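Local structure of nucleoporin nup120 (Schizosaccharomyces pombe, 4GQ2) at residues I376-L381 with A541-P546; V439-F444 with S465-A470; E550-E555 with D651-R656; A679-S684 with A793-S798; E815-L820 with M830-W835. The protein serves as a structural component of the nuclear pore complex, whose nucleoporins can also act as docking partners for transiently associated nuclear transport factors. All blocks are in the same frame, centred on the assembly; numbering follows the deposited sequence.

Contact 1 of 5, residues I376-L381 with A541-P546; sequences IQKCNL and AFIRDP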
# COMPACT_ATOMS: atom_id res chain seq x y z
N ILE A 376 -12.67 15.47 -21.28
CA ILE A 376 -14.04 15.62 -20.80
C ILE A 376 -14.34 17.10 -20.60
O ILE A 376 -13.54 17.84 -20.02
CB ILE A 376 -14.30 14.80 -19.51
CG1 ILE A 376 -14.54 13.32 -19.84
CG2 ILE A 376 -15.53 15.30 -18.78
CD1 ILE A 376 -13.29 12.53 -20.16
N GLN A 377 -15.50 17.53 -21.10
CA GLN A 377 -15.97 18.90 -20.93
C GLN A 377 -17.33 18.95 -20.25
O GLN A 377 -18.21 18.13 -20.55
CB GLN A 377 -16.09 19.60 -22.28
CG GLN A 377 -14.81 19.72 -23.10
CD GLN A 377 -15.07 20.34 -24.46
OE1 GLN A 377 -16.20 20.33 -24.96
NE2 GLN A 377 -14.02 20.88 -25.08
N LYS A 378 -17.51 19.92 -19.36
CA LYS A 378 -18.82 20.25 -18.81
C LYS A 378 -19.25 21.64 -19.29
O LYS A 378 -18.42 22.55 -19.42
CB LYS A 378 -18.81 20.24 -17.29
CG LYS A 378 -19.01 18.88 -16.66
CD LYS A 378 -19.06 18.99 -15.14
CE LYS A 378 -19.33 17.64 -14.49
NZ LYS A 378 -19.23 17.69 -13.01
N CYS A 379 -20.55 21.79 -19.55
CA CYS A 379 -21.13 23.09 -19.86
C CYS A 379 -22.34 23.36 -18.98
O CYS A 379 -23.32 22.61 -19.00
CB CYS A 379 -21.55 23.19 -21.32
SG CYS A 379 -22.68 24.57 -21.68
N ASN A 380 -22.25 24.44 -18.20
CA ASN A 380 -23.40 24.98 -17.50
C ASN A 380 -24.12 25.98 -18.39
O ASN A 380 -23.64 27.09 -18.62
CB ASN A 380 -22.98 25.64 -16.18
CG ASN A 380 -23.34 24.79 -14.97
OD1 ASN A 380 -22.46 24.39 -14.21
ND2 ASN A 380 -24.63 24.52 -14.79
N LEU A 381 -25.27 25.55 -18.91
CA LEU A 381 -26.10 26.40 -19.75
C LEU A 381 -27.32 26.88 -18.98
O LEU A 381 -27.90 26.13 -18.19
CB LEU A 381 -26.51 25.67 -21.03
N ALA A 541 -14.20 5.47 -14.04
CA ALA A 541 -13.82 6.71 -13.40
C ALA A 541 -15.04 7.58 -13.13
O ALA A 541 -16.13 7.30 -13.62
CB ALA A 541 -12.80 7.44 -14.26
N PHE A 542 -14.85 8.63 -12.33
CA PHE A 542 -15.86 9.68 -12.20
C PHE A 542 -15.23 11.05 -12.15
O PHE A 542 -14.06 11.20 -11.80
CB PHE A 542 -16.79 9.48 -11.00
CG PHE A 542 -16.41 8.35 -10.10
CD1 PHE A 542 -15.39 8.49 -9.17
CD2 PHE A 542 -17.09 7.15 -10.18
CE1 PHE A 542 -15.04 7.44 -8.33
CE2 PHE A 542 -16.75 6.09 -9.35
CZ PHE A 542 -15.73 6.24 -8.42
N ILE A 543 -16.03 12.05 -12.51
CA ILE A 543 -15.58 13.43 -12.53
C ILE A 543 -15.54 13.97 -11.10
O ILE A 543 -16.34 13.55 -10.25
CB ILE A 543 -16.49 14.30 -13.44
CG1 ILE A 543 -16.47 13.75 -14.87
CG2 ILE A 543 -16.03 15.76 -13.45
CD1 ILE A 543 -17.55 14.32 -15.77
N ARG A 544 -14.60 14.87 -10.84
CA ARG A 544 -14.51 15.58 -9.57
C ARG A 544 -13.82 16.93 -9.75
O ARG A 544 -13.06 17.12 -10.71
CB ARG A 544 -13.78 14.74 -8.50
CG ARG A 544 -12.37 14.28 -8.87
CD ARG A 544 -11.72 13.57 -7.69
NE ARG A 544 -10.25 13.56 -7.78
CZ ARG A 544 -9.47 14.60 -7.49
NH1 ARG A 544 -9.99 15.76 -7.10
NH2 ARG A 544 -8.15 14.48 -7.61
N ASP A 545 -14.11 17.85 -8.84
CA ASP A 545 -13.45 19.15 -8.79
C ASP A 545 -12.11 19.01 -8.08
O ASP A 545 -11.99 18.19 -7.17
CB ASP A 545 -14.31 20.18 -8.05
CG ASP A 545 -15.51 20.66 -8.87
OD1 ASP A 545 -15.56 20.42 -10.09
OD2 ASP A 545 -16.40 21.30 -8.27
N PRO A 546 -11.11 19.81 -8.48
CA PRO A 546 -9.84 19.78 -7.77
C PRO A 546 -10.00 20.42 -6.40
O PRO A 546 -10.79 21.35 -6.24
CB PRO A 546 -8.91 20.65 -8.64
CG PRO A 546 -9.66 20.95 -9.90
CD PRO A 546 -11.12 20.82 -9.56
O HOH W 1 -17.58 17.72 -10.41
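Ile543 lies over two residues of strand 373-382. Its CD1 touches both of them: it meets CG2 of Ile376 at 3.8 Å and CE of Lys378 at 4.0 Å. Its CG2 faces the end of the lysine, with NZ of Lys378 at 3.8 Å. The branching at CB makes this possible. CG1 of Ile543 sits beside the backbone N (chi1 -59°) and carries CD1 toward Ile376, while CG2, on the other branch, stays by the lysine. The two isoleucines meet at a slant. Lys378 and Ile543 instead run past each other in opposite directions. The lysine chain is extended beyond CG, which lays its CE along the isoleucine and brings NZ against its CG2.

A water links the ammonium group weakly to Asp545. It takes a weak bond from Lys378 NZ at 3.1 Å and gives a weak one to Asp545 OD1 at 3.4 Å. The opposite charges may attract through this water, although NZ and OD1 are 5.4 Å apart. No direct hydrogen bond joins the two segments.

Both strands belong to one mixed sheet of the beta-propeller domain, with strands 390-395 and 3-11 between them in the sheet order. CA of Ile376 is nevertheless 8.7 Å from CA of Ile543, too close for a flat sheet. The sheet must fold or twist strongly here, so the two strands meet through side chains. Ile376 and Lys378 also touch Leu5 of strand 3-11. Ile543 packs on Ile365 of strand 361-370 and on Thr532 and Ile534 of strand 532-536.

Contact 2 of 5, residues V439-F444 with S465-A470; sequences VALLSF and SELKNA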
# COMPACT_ATOMS: atom_id res chain seq x y z
N VAL A 439 0.18 -10.21 -18.04
CA VAL A 439 0.56 -10.41 -19.43
C VAL A 439 2.00 -9.99 -19.68
O VAL A 439 2.75 -10.71 -20.34
CB VAL A 439 -0.41 -9.71 -20.41
CG1 VAL A 439 0.13 -9.76 -21.83
CG2 VAL A 439 -1.77 -10.38 -20.34
N ALA A 440 2.40 -8.85 -19.12
CA ALA A 440 3.80 -8.42 -19.18
C ALA A 440 4.73 -9.48 -18.58
O ALA A 440 5.81 -9.75 -19.12
CB ALA A 440 3.98 -7.09 -18.48
N LEU A 441 4.31 -10.07 -17.46
CA LEU A 441 5.08 -11.12 -16.81
C LEU A 441 5.31 -12.35 -17.71
O LEU A 441 6.39 -12.94 -17.66
CB LEU A 441 4.40 -11.54 -15.49
CG LEU A 441 5.21 -12.44 -14.56
CD1 LEU A 441 6.55 -11.80 -14.22
CD2 LEU A 441 4.41 -12.75 -13.30
N LEU A 442 4.30 -12.71 -18.50
CA LEU A 442 4.41 -13.77 -19.51
C LEU A 442 5.58 -13.55 -20.46
O LEU A 442 6.42 -14.43 -20.65
CB LEU A 442 3.12 -13.85 -20.32
CG LEU A 442 2.12 -15.00 -20.22
CD1 LEU A 442 1.53 -15.16 -18.83
CD2 LEU A 442 1.01 -14.78 -21.24
N SER A 443 5.62 -12.36 -21.04
CA SER A 443 6.65 -11.95 -21.98
C SER A 443 8.07 -12.07 -21.40
O SER A 443 9.02 -12.35 -22.13
CB SER A 443 6.38 -10.51 -22.45
OG SER A 443 7.47 -9.97 -23.17
N PHE A 444 8.19 -11.88 -20.09
CA PHE A 444 9.48 -11.97 -19.41
C PHE A 444 9.78 -13.41 -18.98
O PHE A 444 10.57 -13.66 -18.07
CB PHE A 444 9.55 -10.99 -18.22
CG PHE A 444 9.98 -9.59 -18.61
CD1 PHE A 444 9.34 -8.90 -19.64
CD2 PHE A 444 11.04 -8.97 -17.94
CE1 PHE A 444 9.74 -7.62 -20.00
CE2 PHE A 444 11.44 -7.69 -18.30
CZ PHE A 444 10.80 -7.01 -19.33
N SER A 465 0.15 -10.86 -3.60
CA SER A 465 1.49 -11.01 -3.03
C SER A 465 2.30 -12.01 -3.84
O SER A 465 3.48 -11.78 -4.10
CB SER A 465 1.44 -11.44 -1.57
OG SER A 465 1.02 -10.37 -0.75
N GLU A 466 1.66 -13.10 -4.24
CA GLU A 466 2.29 -14.09 -5.10
C GLU A 466 2.68 -13.46 -6.43
O GLU A 466 3.74 -13.76 -6.97
CB GLU A 466 1.40 -15.31 -5.30
CG GLU A 466 1.54 -16.37 -4.21
CD GLU A 466 0.36 -17.35 -4.13
OE1 GLU A 466 -0.18 -17.74 -5.19
OE2 GLU A 466 -0.02 -17.73 -3.00
N LEU A 467 1.82 -12.57 -6.95
CA LEU A 467 2.11 -11.86 -8.20
C LEU A 467 3.32 -10.95 -8.06
O LEU A 467 4.21 -10.95 -8.92
CB LEU A 467 0.89 -11.06 -8.68
CG LEU A 467 1.00 -10.36 -10.04
CD1 LEU A 467 1.29 -11.36 -11.16
CD2 LEU A 467 -0.27 -9.58 -10.34
N LYS A 468 3.34 -10.17 -6.97
CA LYS A 468 4.48 -9.30 -6.63
C LYS A 468 5.78 -10.09 -6.55
O LYS A 468 6.78 -9.70 -7.13
CB LYS A 468 4.23 -8.57 -5.31
CG LYS A 468 3.50 -7.26 -5.46
CD LYS A 468 3.86 -6.30 -4.35
CE LYS A 468 2.76 -6.20 -3.32
NZ LYS A 468 1.54 -5.60 -3.93
N ASN A 469 5.74 -11.20 -5.81
CA ASN A 469 6.89 -12.10 -5.68
C ASN A 469 7.33 -12.73 -7.01
O ASN A 469 8.52 -12.94 -7.23
CB ASN A 469 6.59 -13.19 -4.65
CG ASN A 469 6.32 -12.61 -3.27
OD1 ASN A 469 6.77 -11.50 -2.93
ND2 ASN A 469 5.58 -13.35 -2.46
N ALA A 470 6.36 -13.01 -7.88
CA ALA A 470 6.63 -13.64 -9.15
C ALA A 470 7.30 -12.63 -10.08
O ALA A 470 8.23 -12.99 -10.81
CB ALA A 470 5.34 -14.18 -9.76
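This is a small apolar contact between two helices, buried among the helices that follow the propeller strand 390-395. Leu441 of helix 434-443 supplies one side. Leu467 and Ala470 of helix 464-478 supply the other. These last two are one helical turn apart, and Leu441 reaches both with a single methyl: its CD2 lies 3.9 Å from Ala470 CB and 4.0 Å from Leu467 CD1. The other methyl, CD1 of Leu441, passes 4.0 Å from the carbonyl oxygen of Ala470, a van der Waals approach to the backbone.

CG of Leu441 is anti to the backbone N (chi1 -169°). This sends the methyl pair toward helix 464-478. Leu467 has the same kind of first torsion (chi1 -175°), and the two leucine side chains pass alongside one another, pointing opposite ways. No hydrogen bond crosses between the segments.

The helices from 419-428 to 492-515 form a helical insertion in the propeller sequence, lying between strands 390-395 and 520-525 of one sheet. Other helices of this group pack against the contact. Leu441 also touches Phe459 of helix 453-459, and Leu467 touches Phe428 of helix 419-428.

Helix 434-443 stops just beyond Leu441. Phe444 is the first residue to leave helical angles, and its N makes weak bonds to Ala440 O at 3.3 Å and Leu441 O at 3.2 Å. The ring of Phe444 packs edge-to-face with Phe506 of helix 492-515. On helix 464-478, Asn469 packs on an apolar side chain of another protein chain.

Contact 3 of 5, residues E550-E555 with D651-R656; sequences ESFDEE and DSLIQR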
# COMPACT_ATOMS: atom_id res chain seq x y z
N GLU A 550 -4.51 20.64 -4.94
CA GLU A 550 -4.22 20.25 -6.32
C GLU A 550 -3.84 21.44 -7.20
O GLU A 550 -2.79 21.41 -7.84
CB GLU A 550 -5.39 19.46 -6.92
CG GLU A 550 -5.79 18.26 -6.07
CD GLU A 550 -6.74 17.32 -6.77
OE1 GLU A 550 -7.94 17.35 -6.45
OE2 GLU A 550 -6.28 16.54 -7.64
N SER A 551 -4.68 22.48 -7.21
CA SER A 551 -4.36 23.75 -7.90
C SER A 551 -2.97 24.30 -7.54
O SER A 551 -2.24 24.78 -8.40
CB SER A 551 -5.41 24.82 -7.58
OG SER A 551 -6.73 24.31 -7.69
N PHE A 552 -2.62 24.23 -6.26
CA PHE A 552 -1.33 24.73 -5.78
C PHE A 552 -0.13 23.84 -6.12
O PHE A 552 1.01 24.28 -6.05
CB PHE A 552 -1.37 25.00 -4.28
CG PHE A 552 -2.11 26.26 -3.91
CD1 PHE A 552 -3.47 26.24 -3.67
CD2 PHE A 552 -1.43 27.47 -3.83
CE1 PHE A 552 -4.15 27.39 -3.34
CE2 PHE A 552 -2.10 28.63 -3.50
CZ PHE A 552 -3.47 28.59 -3.25
N ASP A 553 -0.40 22.59 -6.48
CA ASP A 553 0.65 21.64 -6.85
C ASP A 553 1.06 21.85 -8.31
O ASP A 553 2.24 22.08 -8.59
CB ASP A 553 0.19 20.20 -6.63
CG ASP A 553 1.34 19.21 -6.60
OD1 ASP A 553 2.14 19.26 -5.64
OD2 ASP A 553 1.42 18.37 -7.52
N GLU A 554 0.10 21.76 -9.22
CA GLU A 554 0.36 21.91 -10.65
C GLU A 554 0.46 23.39 -11.06
O GLU A 554 -0.35 24.22 -10.64
CB GLU A 554 -0.67 21.15 -11.49
CG GLU A 554 -2.11 21.28 -11.03
CD GLU A 554 -2.89 19.98 -11.17
OE1 GLU A 554 -2.62 19.02 -10.41
OE2 GLU A 554 -3.79 19.93 -12.04
N GLU A 555 1.47 23.67 -11.88
CA GLU A 555 1.91 25.03 -12.24
C GLU A 555 0.82 25.91 -12.90
O GLU A 555 -0.30 25.44 -13.13
CB GLU A 555 3.14 24.94 -13.17
CG GLU A 555 4.14 23.84 -12.83
CD GLU A 555 5.00 24.15 -11.61
OE1 GLU A 555 5.48 25.30 -11.49
OE2 GLU A 555 5.23 23.24 -10.79
N ASP A 651 0.89 31.61 7.07
CA ASP A 651 0.03 31.11 8.13
C ASP A 651 -1.42 31.02 7.65
O ASP A 651 -2.07 29.99 7.83
CB ASP A 651 0.14 32.01 9.37
CG ASP A 651 -0.11 31.27 10.67
OD1 ASP A 651 -1.21 30.70 10.84
OD2 ASP A 651 0.79 31.26 11.52
N SER A 652 -1.90 32.09 7.02
CA SER A 652 -3.27 32.14 6.48
C SER A 652 -3.48 31.18 5.31
O SER A 652 -4.50 30.50 5.24
CB SER A 652 -3.64 33.56 6.05
OG SER A 652 -3.67 34.43 7.17
N LEU A 653 -2.51 31.15 4.39
CA LEU A 653 -2.57 30.22 3.27
C LEU A 653 -2.56 28.76 3.74
O LEU A 653 -3.36 27.95 3.28
CB LEU A 653 -1.46 30.48 2.25
CG LEU A 653 -1.53 29.69 0.94
CD1 LEU A 653 -2.92 29.74 0.31
CD2 LEU A 653 -0.50 30.19 -0.05
N ILE A 654 -1.68 28.44 4.69
CA ILE A 654 -1.64 27.11 5.31
C ILE A 654 -2.98 26.79 5.98
O ILE A 654 -3.42 25.64 5.96
CB ILE A 654 -0.46 26.95 6.30
CG1 ILE A 654 0.84 26.78 5.53
CG2 ILE A 654 -0.65 25.75 7.23
CD1 ILE A 654 2.07 27.22 6.30
N GLN A 655 -3.62 27.80 6.55
CA GLN A 655 -4.95 27.61 7.11
C GLN A 655 -5.97 27.29 6.02
O GLN A 655 -6.80 26.40 6.20
CB GLN A 655 -5.39 28.83 7.94
CG GLN A 655 -4.75 28.92 9.32
CD GLN A 655 -5.19 27.81 10.27
OE1 GLN A 655 -4.36 27.05 10.78
NE2 GLN A 655 -6.49 27.72 10.52
N ARG A 656 -5.90 27.98 4.89
CA ARG A 656 -6.79 27.72 3.76
C ARG A 656 -6.66 26.29 3.22
O ARG A 656 -7.66 25.63 2.95
CB ARG A 656 -6.55 28.70 2.61
CG ARG A 656 -7.30 30.01 2.70
CD ARG A 656 -8.01 30.36 1.40
NE ARG A 656 -7.09 30.64 0.30
CZ ARG A 656 -7.41 30.57 -0.99
NH1 ARG A 656 -8.64 30.22 -1.36
NH2 ARG A 656 -6.50 30.85 -1.91
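The ring of Phe552 presses its far corner between Leu653 and Arg656 of helix 646-658. CZ of Phe552 lies 3.8 Å from Leu653 CD1. The neighbouring CE2 of the ring is 4.1 Å from Leu653 CD2, so both leucine methyls take part. Arg656 comes to the ring edge, with NH2 4.0 Å from Phe552 CZ. Ring and guanidinium planes stand 79° apart, which is not a stacked cation-pi arrangement.

Leu653 CG is anti to the backbone N (chi1 -172°), a torsion that points its methyls at the phenyl group. The arginine chain bends at chi2 and chi3 to bring its end there.

The contact joins helix 548-553, which follows the propeller strand 539-544, to a helix of the Nup120 helical domain. Helix 571-585 packs alongside: its Tyr575 is edge-to-face with Phe552, touches Leu653 and takes a weak hydrogen bond from Arg656 NH2, while its Leu578 touches both Phe552 and Leu653. With an alanine at Phe552, Leu653 would probably lose the ring that covers its methyls and Tyr575 its edge-to-face partner, and a gap would open between the three helices.

Arg582 NH1 of helix 571-585 is hydrogen-bonded to the carbonyl oxygen of Phe552.

Contact 4 of 5, residues A679-S684 with A793-S798; sequences ARVLDS and ATVISS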
# COMPACT_ATOMS: atom_id res chain seq x y z
N ALA A 679 -9.96 5.76 -1.24
CA ALA A 679 -8.54 5.48 -1.03
C ALA A 679 -7.65 6.01 -2.15
O ALA A 679 -6.59 6.55 -1.89
CB ALA A 679 -8.30 3.99 -0.82
N ARG A 680 -8.10 5.87 -3.40
CA ARG A 680 -7.32 6.34 -4.54
C ARG A 680 -7.24 7.86 -4.57
O ARG A 680 -6.16 8.43 -4.78
CB ARG A 680 -7.86 5.76 -5.86
CG ARG A 680 -7.53 4.27 -5.99
CD ARG A 680 -8.17 3.59 -7.20
NE ARG A 680 -7.76 2.19 -7.26
CZ ARG A 680 -6.69 1.73 -7.90
NH1 ARG A 680 -5.92 2.55 -8.61
NH2 ARG A 680 -6.40 0.44 -7.86
N VAL A 681 -8.37 8.52 -4.33
CA VAL A 681 -8.39 9.99 -4.27
C VAL A 681 -7.55 10.50 -3.09
O VAL A 681 -6.76 11.43 -3.27
CB VAL A 681 -9.83 10.55 -4.21
CG1 VAL A 681 -9.82 12.04 -3.93
CG2 VAL A 681 -10.57 10.26 -5.51
N LEU A 682 -7.72 9.89 -1.91
CA LEU A 682 -6.90 10.25 -0.74
C LEU A 682 -5.39 10.13 -1.03
O LEU A 682 -4.64 11.06 -0.76
CB LEU A 682 -7.27 9.41 0.49
CG LEU A 682 -8.60 9.78 1.15
CD1 LEU A 682 -8.91 8.85 2.31
CD2 LEU A 682 -8.61 11.24 1.60
N ASP A 683 -4.98 8.98 -1.57
CA ASP A 683 -3.57 8.75 -1.89
C ASP A 683 -3.06 9.90 -2.76
O ASP A 683 -1.98 10.46 -2.51
CB ASP A 683 -3.42 7.41 -2.62
CG ASP A 683 -2.00 7.14 -3.06
OD1 ASP A 683 -1.19 6.68 -2.24
OD2 ASP A 683 -1.69 7.37 -4.25
N SER A 684 -3.85 10.26 -3.76
CA SER A 684 -3.50 11.31 -4.70
C SER A 684 -3.46 12.70 -4.04
O SER A 684 -2.57 13.49 -4.31
CB SER A 684 -4.46 11.26 -5.89
OG SER A 684 -4.26 12.36 -6.74
N ALA A 793 -18.16 13.30 0.14
CA ALA A 793 -18.33 13.52 1.58
C ALA A 793 -17.31 12.74 2.39
O ALA A 793 -16.78 13.25 3.37
CB ALA A 793 -19.75 13.18 2.03
N THR A 794 -17.03 11.50 1.98
CA THR A 794 -16.06 10.67 2.69
C THR A 794 -14.64 11.25 2.58
O THR A 794 -13.94 11.40 3.58
CB THR A 794 -16.14 9.20 2.24
OG1 THR A 794 -17.49 8.75 2.42
CG2 THR A 794 -15.20 8.31 3.05
N VAL A 795 -14.25 11.61 1.36
CA VAL A 795 -12.97 12.27 1.15
C VAL A 795 -12.86 13.47 2.08
O VAL A 795 -11.98 13.51 2.95
CB VAL A 795 -12.79 12.71 -0.32
CG1 VAL A 795 -11.45 13.41 -0.50
CG2 VAL A 795 -12.89 11.51 -1.25
N ILE A 796 -13.77 14.43 1.92
CA ILE A 796 -13.76 15.67 2.70
C ILE A 796 -13.72 15.40 4.20
O ILE A 796 -12.94 16.01 4.93
CB ILE A 796 -14.95 16.60 2.31
CG1 ILE A 796 -14.63 17.36 1.02
CG2 ILE A 796 -15.30 17.58 3.42
CD1 ILE A 796 -13.54 18.41 1.15
N SER A 797 -14.55 14.46 4.66
CA SER A 797 -14.56 14.08 6.08
C SER A 797 -13.21 13.52 6.53
O SER A 797 -12.70 13.91 7.59
CB SER A 797 -15.67 13.07 6.37
OG SER A 797 -16.92 13.57 5.94
N SER A 798 -12.65 12.62 5.72
CA SER A 798 -11.33 12.03 5.98
C SER A 798 -10.26 13.10 6.09
O SER A 798 -9.45 13.07 7.02
CB SER A 798 -10.95 11.03 4.89
OG SER A 798 -11.92 10.01 4.76
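Ser798 meets Leu682 through CB, while its hydroxyl stands over the flat carbonyl group of Thr794. OG of Ser798 gives a 2.7 Å hydrogen bond to Thr794 O from 44° out of the carbonyl plane. One residue earlier, the carbonyl of Ala793 is approached on both faces: OG of Ser797 comes from one, N of Ser797 from the other.

This is helix-to-helix packing between helix 672-703 of the Nup120 helical domain and helix 790-803. The short segments cross at -42°, with axes 10.1 Å apart. All four touching residues are buried. Ser798 OG is bonded within its own helix, which is consistent with its burial beside a leucine.

Both methyls of Leu682 rest against Ser798 CB. Its CG sits beside the backbone N (chi1 -73°), swinging the branch toward the other helix. CD1 of Leu682 is 3.9 Å from Ser798 CB, and CD2 is 4.0 Å from it. CD2 of Leu682 also lies 4.1 Å from Val795 CG1. Shortening Leu682 to an alanine is likely to leave Ser798 CB without this apolar cover and to open a gap beside Val795.

Val681 and Val795 meet nearly perpendicular, and CG1 of Val681 touches both branches of Val795, 4.0 Å from its CG1 and 4.1 Å from its CG2.

Contact 5 of 5, residues E815-L820 with M830-W835; sequences ELVEKL and MQLIGW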
# COMPACT_ATOMS: atom_id res chain seq x y z
N GLU A 815 -6.01 5.86 16.91
CA GLU A 815 -7.36 5.50 16.48
C GLU A 815 -7.33 4.48 15.34
O GLU A 815 -7.98 3.45 15.41
CB GLU A 815 -8.14 6.74 16.05
CG GLU A 815 -8.53 7.67 17.19
CD GLU A 815 -9.34 8.87 16.73
OE1 GLU A 815 -9.70 8.95 15.54
OE2 GLU A 815 -9.62 9.75 17.58
N LEU A 816 -6.58 4.78 14.28
CA LEU A 816 -6.56 3.91 13.12
C LEU A 816 -5.93 2.55 13.47
O LEU A 816 -6.53 1.51 13.18
CB LEU A 816 -5.86 4.56 11.92
CG LEU A 816 -5.66 3.67 10.69
CD1 LEU A 816 -6.99 3.10 10.21
CD2 LEU A 816 -4.97 4.44 9.56
N VAL A 817 -4.76 2.58 14.10
CA VAL A 817 -4.05 1.35 14.49
C VAL A 817 -4.88 0.50 15.46
O VAL A 817 -4.91 -0.74 15.34
CB VAL A 817 -2.65 1.64 15.08
CG1 VAL A 817 -1.99 0.37 15.58
CG2 VAL A 817 -1.77 2.31 14.04
N GLU A 818 -5.56 1.16 16.39
CA GLU A 818 -6.39 0.47 17.38
C GLU A 818 -7.50 -0.33 16.68
O GLU A 818 -7.75 -1.48 17.04
CB GLU A 818 -6.97 1.45 18.40
CG GLU A 818 -7.50 0.81 19.68
CD GLU A 818 -9.01 0.60 19.69
OE1 GLU A 818 -9.69 1.04 18.75
OE2 GLU A 818 -9.51 -0.02 20.65
N LYS A 819 -8.12 0.27 15.66
CA LYS A 819 -9.15 -0.41 14.88
C LYS A 819 -8.60 -1.58 14.08
O LYS A 819 -9.22 -2.65 14.00
CB LYS A 819 -9.88 0.56 13.96
CG LYS A 819 -10.89 1.45 14.65
CD LYS A 819 -12.07 0.64 15.19
CE LYS A 819 -13.17 1.54 15.73
NZ LYS A 819 -12.65 2.53 16.71
N LEU A 820 -7.42 -1.38 13.49
CA LEU A 820 -6.75 -2.44 12.74
C LEU A 820 -6.50 -3.63 13.67
O LEU A 820 -6.71 -4.78 13.30
CB LEU A 820 -5.44 -1.95 12.12
CG LEU A 820 -5.53 -1.06 10.87
CD1 LEU A 820 -4.18 -0.45 10.52
CD2 LEU A 820 -6.07 -1.85 9.69
N MET A 830 2.02 -3.80 13.16
CA MET A 830 3.46 -3.96 13.38
C MET A 830 4.27 -3.12 12.39
O MET A 830 5.28 -2.52 12.74
CB MET A 830 3.85 -5.44 13.30
CG MET A 830 5.26 -5.73 13.76
SD MET A 830 5.53 -5.39 15.51
CE MET A 830 7.25 -5.90 15.65
N GLN A 831 3.80 -3.08 11.15
CA GLN A 831 4.41 -2.26 10.12
C GLN A 831 4.34 -0.80 10.52
O GLN A 831 5.27 -0.03 10.26
CB GLN A 831 3.67 -2.48 8.79
CG GLN A 831 4.56 -2.54 7.56
CD GLN A 831 5.22 -3.90 7.38
OE1 GLN A 831 4.69 -4.92 7.83
NE2 GLN A 831 6.37 -3.91 6.72
N LEU A 832 3.22 -0.42 11.16
CA LEU A 832 2.91 0.98 11.47
C LEU A 832 3.29 1.41 12.88
O LEU A 832 3.11 2.58 13.26
CB LEU A 832 1.41 1.25 11.25
CG LEU A 832 0.86 1.08 9.84
CD1 LEU A 832 -0.66 1.04 9.88
CD2 LEU A 832 1.36 2.18 8.89
N ILE A 833 3.81 0.47 13.67
CA ILE A 833 4.03 0.70 15.10
C ILE A 833 4.93 1.89 15.44
O ILE A 833 4.81 2.48 16.51
CB ILE A 833 4.53 -0.58 15.81
CG1 ILE A 833 4.13 -0.56 17.30
CG2 ILE A 833 6.03 -0.82 15.56
CD1 ILE A 833 4.27 -1.90 17.99
N GLY A 834 5.83 2.27 14.53
CA GLY A 834 6.76 3.37 14.79
C GLY A 834 6.10 4.75 14.77
O GLY A 834 6.71 5.73 15.18
N TRP A 835 4.87 4.82 14.29
CA TRP A 835 4.09 6.06 14.22
C TRP A 835 3.32 6.36 15.48
O TRP A 835 2.94 7.51 15.72
CB TRP A 835 3.10 6.00 13.06
CG TRP A 835 3.74 5.99 11.70
CD1 TRP A 835 3.83 4.93 10.82
CD2 TRP A 835 4.40 7.12 11.02
NE1 TRP A 835 4.47 5.31 9.66
CE2 TRP A 835 4.84 6.61 9.71
CE3 TRP A 835 4.65 8.45 11.33
CZ2 TRP A 835 5.49 7.41 8.79
CZ3 TRP A 835 5.31 9.25 10.39
CH2 TRP A 835 5.73 8.74 9.15
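Leu820 and Leu832 meet methyl to methyl, and this is the tight part of the contact. CD1 of Leu820 lies 3.9 Å from CD1 of Leu832, with the two side chains set almost square to each other. The helices involved, 812-822 and 826-832, follow each other in the HEAT-repeat region of Nup120. The contact joins them as a helical hairpin.

One turn back, the packing is looser. CG2 of Val817 comes no nearer than 4.4 Å, to CB of Leu832. Leu832 has its CG beside the backbone N (chi1 -62°), which directs its branch at Leu820 and leaves only the root of the side chain by Val817. Other helices fill in around these residues: Val817 touches Leu845 and Ile849 of helix 840-852, Leu820 touches Phe773 of helix 770-777, and Leu832 touches Asn738 of helix 719-739. Val817, Leu820 and Leu832 are all buried.

The more open sides lie elsewhere on each helix. Lys819 is partly exposed and makes a long salt bridge to Glu818, 3.9 Å from NZ to OE1. Glu818 itself is buried, its OE2 held by Val879 N. Met830 and Gln831, also partly exposed, pack on basic side chains of another protein chain.

Trp835 turns its ring to helix 719-739, where NE1 is hydrogen-bonded to Glu737 and the ring packs edge-to-face with Phe734. Its backbone N bonds to Leu832 O at 3.0 Å.

How the contacts relate
Contacts 2 to 5 are buried helix packing. Contact 1 is partly buried, lies between strands, and alone uses a lysine chain and a bridging water. Contacts 1, 3 and 4 cluster where propeller meets helices. Strand 539-544 runs on to helix 548-553, and Arg544 of contact 1 forms a salt bridge with Glu550 of contact 3, 2.7 Å from NH1 to OE1. NE of the same arginine packs on CG2 of Val681 in contact 4 at 4.0 Å. Contact 5 touches none of the others but follows contact 4 along the chain, their centres about 19 Å apart. Contact 2 is more distant. Contacts 2 and 5 each have outer residues against another protein chain. Contact 3 adds an aromatic ring, and contact 4 a buried serine.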